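Local coordinates for protein cytochrome C3, A dimeric class III c-type cytochrome (Desulfovibrio gigas, PDB 1GYO) that binds four heme c groups in each subunit of a disulfide-linked dimer and probably serves as an electron carrier, at residues 4-10 and 22-28. Residues are numbered along the deposited sequence.
With HEC (heme c), chain C.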
ATOM      1  N   PRO A   4      -2.413   2.621 -10.193  1.00 12.99           N
ATOM      2  CA  PRO A   4      -3.463   3.112 -11.096  1.00 12.99           C
ATOM      3  C   PRO A   4      -4.795   3.134 -10.405  1.00 12.93           C
ATOM      4  O   PRO A   4      -5.195   2.181  -9.721  1.00 14.26           O
ATOM      5  CB  PRO A   4      -3.428   2.081 -12.251  1.00 14.42           C
ATOM      6  CG  PRO A   4      -2.006   1.633 -12.201  0.56 15.52           C
ATOM      7  CD  PRO A   4      -1.722   1.406 -10.708  1.00 13.72           C
ATOM      8  N   CYS A   5      -5.550   4.204 -10.572  1.00 13.43           N
ATOM      9  CA  CYS A   5      -6.885   4.245  -9.978  1.00 14.01           C
ATOM     10  C   CYS A   5      -7.813   3.253 -10.644  1.00 12.97           C
ATOM     11  O   CYS A   5      -8.654   2.736  -9.904  1.00 14.47           O
ATOM     12  CB  CYS A   5      -7.420   5.680  -9.995  1.00 16.17           C
ATOM     13  SG  CYS A   5      -6.539   6.731  -8.768  1.00 17.79           S
ATOM     14  N   LYS A   6      -7.639   2.995 -11.938  1.00 13.63           N
ATOM     15  CA  LYS A   6      -8.413   1.920 -12.590  1.00 13.95           C
ATOM     16  C   LYS A   6      -7.437   1.093 -13.414  1.00 13.96           C
ATOM     17  O   LYS A   6      -6.587   1.688 -14.084  1.00 15.06           O
ATOM     18  CB  LYS A   6      -9.569   2.460 -13.425  0.62 17.05           C
ATOM     19  CG  LYS A   6     -10.439   1.391 -14.050  0.62 20.06           C
ATOM     20  CD  LYS A   6     -11.305   1.922 -15.197  0.62 28.76           C
ATOM     21  CE  LYS A   6     -12.366   2.864 -14.674  0.62 40.66           C
ATOM     22  NZ  LYS A   6     -13.584   2.927 -15.541  0.62 37.34           N
ATOM     23  N   VAL A   7      -7.578  -0.213 -13.346  1.00 16.37           N
ATOM     24  CA  VAL A   7      -6.779  -1.169 -14.075  1.00 17.92           C
ATOM     25  C   VAL A   7      -7.728  -1.961 -14.990  1.00 17.12           C
ATOM     26  O   VAL A   7      -8.869  -2.212 -14.637  1.00 17.70           O
ATOM     27  CB  VAL A   7      -5.933  -2.140 -13.212  1.00 18.86           C
ATOM     28  CG1 VAL A   7      -4.891  -1.383 -12.366  1.00 21.24           C
ATOM     29  CG2 VAL A   7      -6.774  -2.975 -12.287  1.00 20.05           C
ATOM     30  N   VAL A   8      -7.233  -2.344 -16.145  1.00 18.40           N
ATOM     31  CA  VAL A   8      -7.970  -3.285 -16.993  1.00 17.97           C
ATOM     32  C   VAL A   8      -7.202  -4.588 -16.978  1.00 16.04           C
ATOM     33  O   VAL A   8      -6.002  -4.669 -17.283  1.00 19.21           O
ATOM     34  CB  VAL A   8      -8.089  -2.786 -18.442  1.00 29.37           C
ATOM     35  CG1 VAL A   8      -8.844  -3.835 -19.247  1.00 38.26           C
ATOM     36  CG2 VAL A   8      -8.752  -1.400 -18.445  1.00 32.21           C
ATOM     37  N   ILE A   9      -7.866  -5.612 -16.503  1.00 13.98           N
ATOM     38  CA  ILE A   9      -7.343  -6.916 -16.299  1.00 13.61           C
ATOM     39  C   ILE A   9      -7.752  -7.770 -17.520  1.00 13.66           C
ATOM     40  O   ILE A   9      -8.922  -7.779 -17.870  1.00 14.89           O
ATOM     41  CB  ILE A   9      -7.841  -7.537 -14.994  1.00 13.02           C
ATOM     42  CG1 ILE A   9      -7.702  -6.614 -13.799  1.00 13.29           C
ATOM     43  CG2 ILE A   9      -7.101  -8.880 -14.746  1.00 13.58           C
ATOM     44  CD1 ILE A   9      -8.454  -7.113 -12.556  1.00 13.48           C
ATOM     45  N   THR A  10      -6.782  -8.444 -18.098  1.00 15.99           N
ATOM     46  CA  THR A  10      -7.125  -9.316 -19.247  1.00 17.05           C
ATOM     47  C   THR A  10      -6.279 -10.589 -19.207  1.00 14.94           C
ATOM     48  O   THR A  10      -5.691 -10.903 -18.166  1.00 15.83           O
ATOM     49  CB  THR A  10      -7.086  -8.529 -20.534  1.00 19.40           C
ATOM     50  OG1 THR A  10      -7.626  -9.304 -21.645  1.00 20.89           O
ATOM     51  CG2 THR A  10      -5.646  -8.154 -20.818  1.00 23.27           C
ATOM     52  N   GLY A  22     -13.372 -11.409 -21.640  1.00 15.50           N
ATOM     53  CA  GLY A  22     -11.950 -11.161 -21.851  1.00 17.74           C
ATOM     54  C   GLY A  22     -11.317 -10.050 -21.083  1.00 15.69           C
ATOM     55  O   GLY A  22     -10.073 -10.052 -20.979  1.00 18.64           O
ATOM     56  N   LYS A  23     -12.091  -9.094 -20.589  1.00 15.55           N
ATOM     57  CA  LYS A  23     -11.535  -7.920 -19.917  1.00 17.42           C
ATOM     58  C   LYS A  23     -12.390  -7.545 -18.720  1.00 16.00           C
ATOM     59  O   LYS A  23     -13.626  -7.561 -18.805  1.00 17.22           O
ATOM     60  CB  LYS A  23     -11.436  -6.674 -20.822  1.00 26.54           C
ATOM     61  CG  LYS A  23     -10.353  -6.730 -21.869  1.00 32.42           C
ATOM     62  CD  LYS A  23     -10.222  -5.520 -22.733  1.00 46.03           C
ATOM     63  CE  LYS A  23     -10.990  -4.276 -22.395  1.00 58.63           C
ATOM     64  NZ  LYS A  23     -10.776  -3.197 -23.450  1.00 95.81           N
ATOM     65  N   VAL A  24     -11.764  -7.172 -17.627  1.00 14.43           N
ATOM     66  CA  VAL A  24     -12.484  -6.721 -16.431  1.00 13.49           C
ATOM     67  C   VAL A  24     -11.770  -5.497 -15.858  1.00 14.16           C
ATOM     68  O   VAL A  24     -10.545  -5.517 -15.721  1.00 15.87           O
ATOM     69  CB  VAL A  24     -12.515  -7.814 -15.336  1.00 12.19           C
ATOM     70  CG1 VAL A  24     -13.031  -7.287 -14.022  1.00 13.73           C
ATOM     71  CG2 VAL A  24     -13.301  -9.035 -15.851  1.00 13.99           C
ATOM     72  N   GLU A  25     -12.509  -4.474 -15.520  1.00 14.77           N
ATOM     73  CA  GLU A  25     -11.938  -3.297 -14.891  1.00 17.14           C
ATOM     74  C   GLU A  25     -12.006  -3.467 -13.400  1.00 16.96           C
ATOM     75  O   GLU A  25     -12.960  -4.018 -12.836  1.00 20.75           O
ATOM     76  CB  GLU A  25     -12.730  -2.052 -15.297  1.00 22.00           C
ATOM     77  CG  GLU A  25     -12.776  -1.821 -16.767  1.00 30.01           C
ATOM     78  CD  GLU A  25     -13.444  -0.471 -17.108  1.00 33.09           C
ATOM     79  OE1 GLU A  25     -13.314  -0.159 -18.308  1.00 49.78           O
ATOM     80  OE2 GLU A  25     -14.071   0.227 -16.287  1.00 47.00           O
ATOM     81  N   MET A  26     -10.978  -2.963 -12.715  1.00 15.13           N
ATOM     82  CA  MET A  26     -11.011  -2.908 -11.272  1.00 14.75           C
ATOM     83  C   MET A  26     -10.513  -1.551 -10.818  1.00 13.93           C
ATOM     84  O   MET A  26      -9.536  -1.012 -11.336  1.00 15.68           O
ATOM     85  CB  MET A  26     -10.088  -3.947 -10.644  1.00 15.16           C
ATOM     86  CG  MET A  26     -10.284  -4.157  -9.158  1.00 16.77           C
ATOM     87  SD  MET A  26      -8.785  -4.611  -8.275  1.00 17.21           S
ATOM     88  CE  MET A  26      -8.024  -3.045  -8.252  1.00 18.33           C
ATOM     89  N   SER A  27     -11.235  -0.998  -9.844  1.00 14.11           N
ATOM     90  CA  SER A  27     -10.867   0.311  -9.299  1.00 13.97           C
ATOM     91  C   SER A  27     -10.115   0.162  -8.009  1.00 12.53           C
ATOM     92  O   SER A  27     -10.631  -0.351  -7.010  1.00 14.11           O
ATOM     93  CB  SER A  27     -12.144   1.104  -9.058  1.00 16.50           C
ATOM     94  OG  SER A  27     -11.764   2.302  -8.331  1.00 16.67           O
ATOM     95  N   HIS A  28      -8.864   0.637  -7.979  1.00 12.86           N
ATOM     96  CA  HIS A  28      -8.171   0.726  -6.678  1.00 12.72           C
ATOM     97  C   HIS A  28      -8.869   1.724  -5.767  1.00 13.72           C
ATOM     98  O   HIS A  28      -8.898   1.542  -4.565  1.00 14.57           O
ATOM     99  CB  HIS A  28      -6.704   1.116  -6.819  1.00 12.33           C
ATOM    100  CG  HIS A  28      -5.753  -0.005  -7.152  1.00 11.57           C
ATOM    101  ND1 HIS A  28      -5.242  -0.181  -8.407  1.00 12.69           N
ATOM    102  CD2 HIS A  28      -5.194  -0.982  -6.407  1.00 11.87           C
ATOM    103  CE1 HIS A  28      -4.382  -1.239  -8.373  1.00 11.83           C
ATOM    104  NE2 HIS A  28      -4.344  -1.738  -7.174  1.00 11.29           N
TER
HETATM  105 FE   HEC C 111      -3.220  -3.319  -6.628  1.00 10.97          FE
HETATM  106  CHA HEC C 111      -2.363  -3.572  -9.909  1.00 12.56           C
HETATM  107  CHB HEC C 111      -0.450  -1.449  -6.052  1.00 13.20           C
HETATM  108  CHC HEC C 111      -4.323  -2.668  -3.517  1.00 12.31           C
HETATM  109  CHD HEC C 111      -5.639  -5.587  -7.063  1.00 11.32           C
HETATM  110  NA  HEC C 111      -1.731  -2.617  -7.764  1.00 12.26           N
HETATM  111  C1A HEC C 111      -1.539  -2.799  -9.118  1.00 12.84           C
HETATM  112  C2A HEC C 111      -0.337  -2.135  -9.570  1.00 14.20           C
HETATM  113  C3A HEC C 111       0.217  -1.562  -8.469  1.00 13.91           C
HETATM  114  C4A HEC C 111      -0.647  -1.859  -7.353  1.00 12.97           C
HETATM  115  CMA HEC C 111       1.487  -0.757  -8.370  1.00 15.57           C
HETATM  116  CAA HEC C 111       0.152  -2.087 -10.972  1.00 16.22           C
HETATM  117  CBA HEC C 111       0.913  -3.297 -11.452  1.00 18.93           C
HETATM  118  CGA HEC C 111       1.203  -3.288 -12.948  1.00 20.81           C
HETATM  119  O1A HEC C 111       0.352  -2.814 -13.731  1.00 33.87           O
HETATM  120  O2A HEC C 111       2.264  -3.743 -13.354  1.00 26.15           O
HETATM  121  NB  HEC C 111      -2.511  -2.288  -5.072  1.00 12.41           N
HETATM  122  C1B HEC C 111      -1.317  -1.601  -4.987  1.00 13.22           C
HETATM  123  C2B HEC C 111      -1.142  -1.039  -3.665  1.00 13.80           C
HETATM  124  C3B HEC C 111      -2.262  -1.349  -2.943  1.00 13.06           C
HETATM  125  C4B HEC C 111      -3.100  -2.128  -3.830  1.00 12.54           C
HETATM  126  CMB HEC C 111       0.060  -0.263  -3.221  1.00 15.99           C
HETATM  127  CAB HEC C 111      -2.615  -0.971  -1.537  1.00 14.74           C
HETATM  128  CBB HEC C 111      -2.689   0.523  -1.257  1.00 16.43           C
HETATM  129  NC  HEC C 111      -4.725  -3.959  -5.529  1.00 11.38           N
HETATM  130  C1C HEC C 111      -5.063  -3.559  -4.253  1.00 11.61           C
HETATM  131  C2C HEC C 111      -6.253  -4.244  -3.790  1.00 12.09           C
HETATM  132  C3C HEC C 111      -6.602  -5.088  -4.786  1.00 11.43           C
HETATM  133  C4C HEC C 111      -5.645  -4.933  -5.844  1.00 11.30           C
HETATM  134  CMC HEC C 111      -6.852  -4.038  -2.430  1.00 13.42           C
HETATM  135  CAC HEC C 111      -7.717  -6.109  -4.807  1.00 12.42           C
HETATM  136  CBC HEC C 111      -9.093  -5.498  -4.501  1.00 13.13           C
HETATM  137  ND  HEC C 111      -3.877  -4.346  -8.188  1.00 11.59           N
HETATM  138  C1D HEC C 111      -4.872  -5.324  -8.161  1.00 11.36           C
HETATM  139  C2D HEC C 111      -4.995  -5.945  -9.452  1.00 12.46           C
HETATM  140  C3D HEC C 111      -4.158  -5.282 -10.291  1.00 12.61           C
HETATM  141  C4D HEC C 111      -3.423  -4.346  -9.490  1.00 12.09           C
HETATM  142  CMD HEC C 111      -5.933  -7.094  -9.786  1.00 12.44           C
HETATM  143  CAD HEC C 111      -4.000  -5.533 -11.769  1.00 14.35           C
HETATM  144  CBD HEC C 111      -2.966  -6.621 -12.021  1.00 18.03           C
HETATM  145  CGD HEC C 111      -3.131  -7.437 -13.257  1.00 22.38           C
HETATM  146  O1D HEC C 111      -2.640  -8.596 -13.241  1.00 27.01           O
HETATM  147  O2D HEC C 111      -3.722  -7.006 -14.247  1.00 22.48           O
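Strands 6-9 and 24-27 form the small two-stranded antiparallel sheet of this class III cytochrome c, next to its hemes. The second segment begins at Gly22, whose O accepts a hydrogen bond of 2.6 Å from Thr10 OG1. The aliphatic part of Lys23 follows, with CE 3.8 Å from Val8 CG1. Val24 pairs with Ile9 through two backbone hydrogen bonds, Ile9 N to Val24 O (2.8 Å) and Val24 N to Ile9 O (2.9 Å). The Val24 side chain also touches Cys103 and His104, which bind a different heme from the one ligated by His28. Glu25 lies opposite Val8 on the exposed face. There Glu25 OE2 forms a 2.8 Å salt bridge with Lys6 NZ, diagonally across the strands. Met26 and Val7 make the second hydrogen-bonded pair, Val7 N to Met26 O at 2.9 Å and Met26 N to Val7 O at 3.0 Å. Val7, Ile9, Val24 and Met26 share the buried face. Met26 CB meets Val7 CG2 at 3.8 Å, and Met26 SD reaches heme atom CHD at 3.5 Å. Ser27 OG is hydrogen-bonded to Lys30 N. Across from His28, Cys5 carries the disulfide to Cys46 of the second subunit. His28 is an axial ligand of the heme iron, and His40 is the other. His28 NE2 binds FE at 2.0 Å. Consistent with a held ring orientation, His28 ND1 donates a 2.7 Å hydrogen bond to Pro4 O.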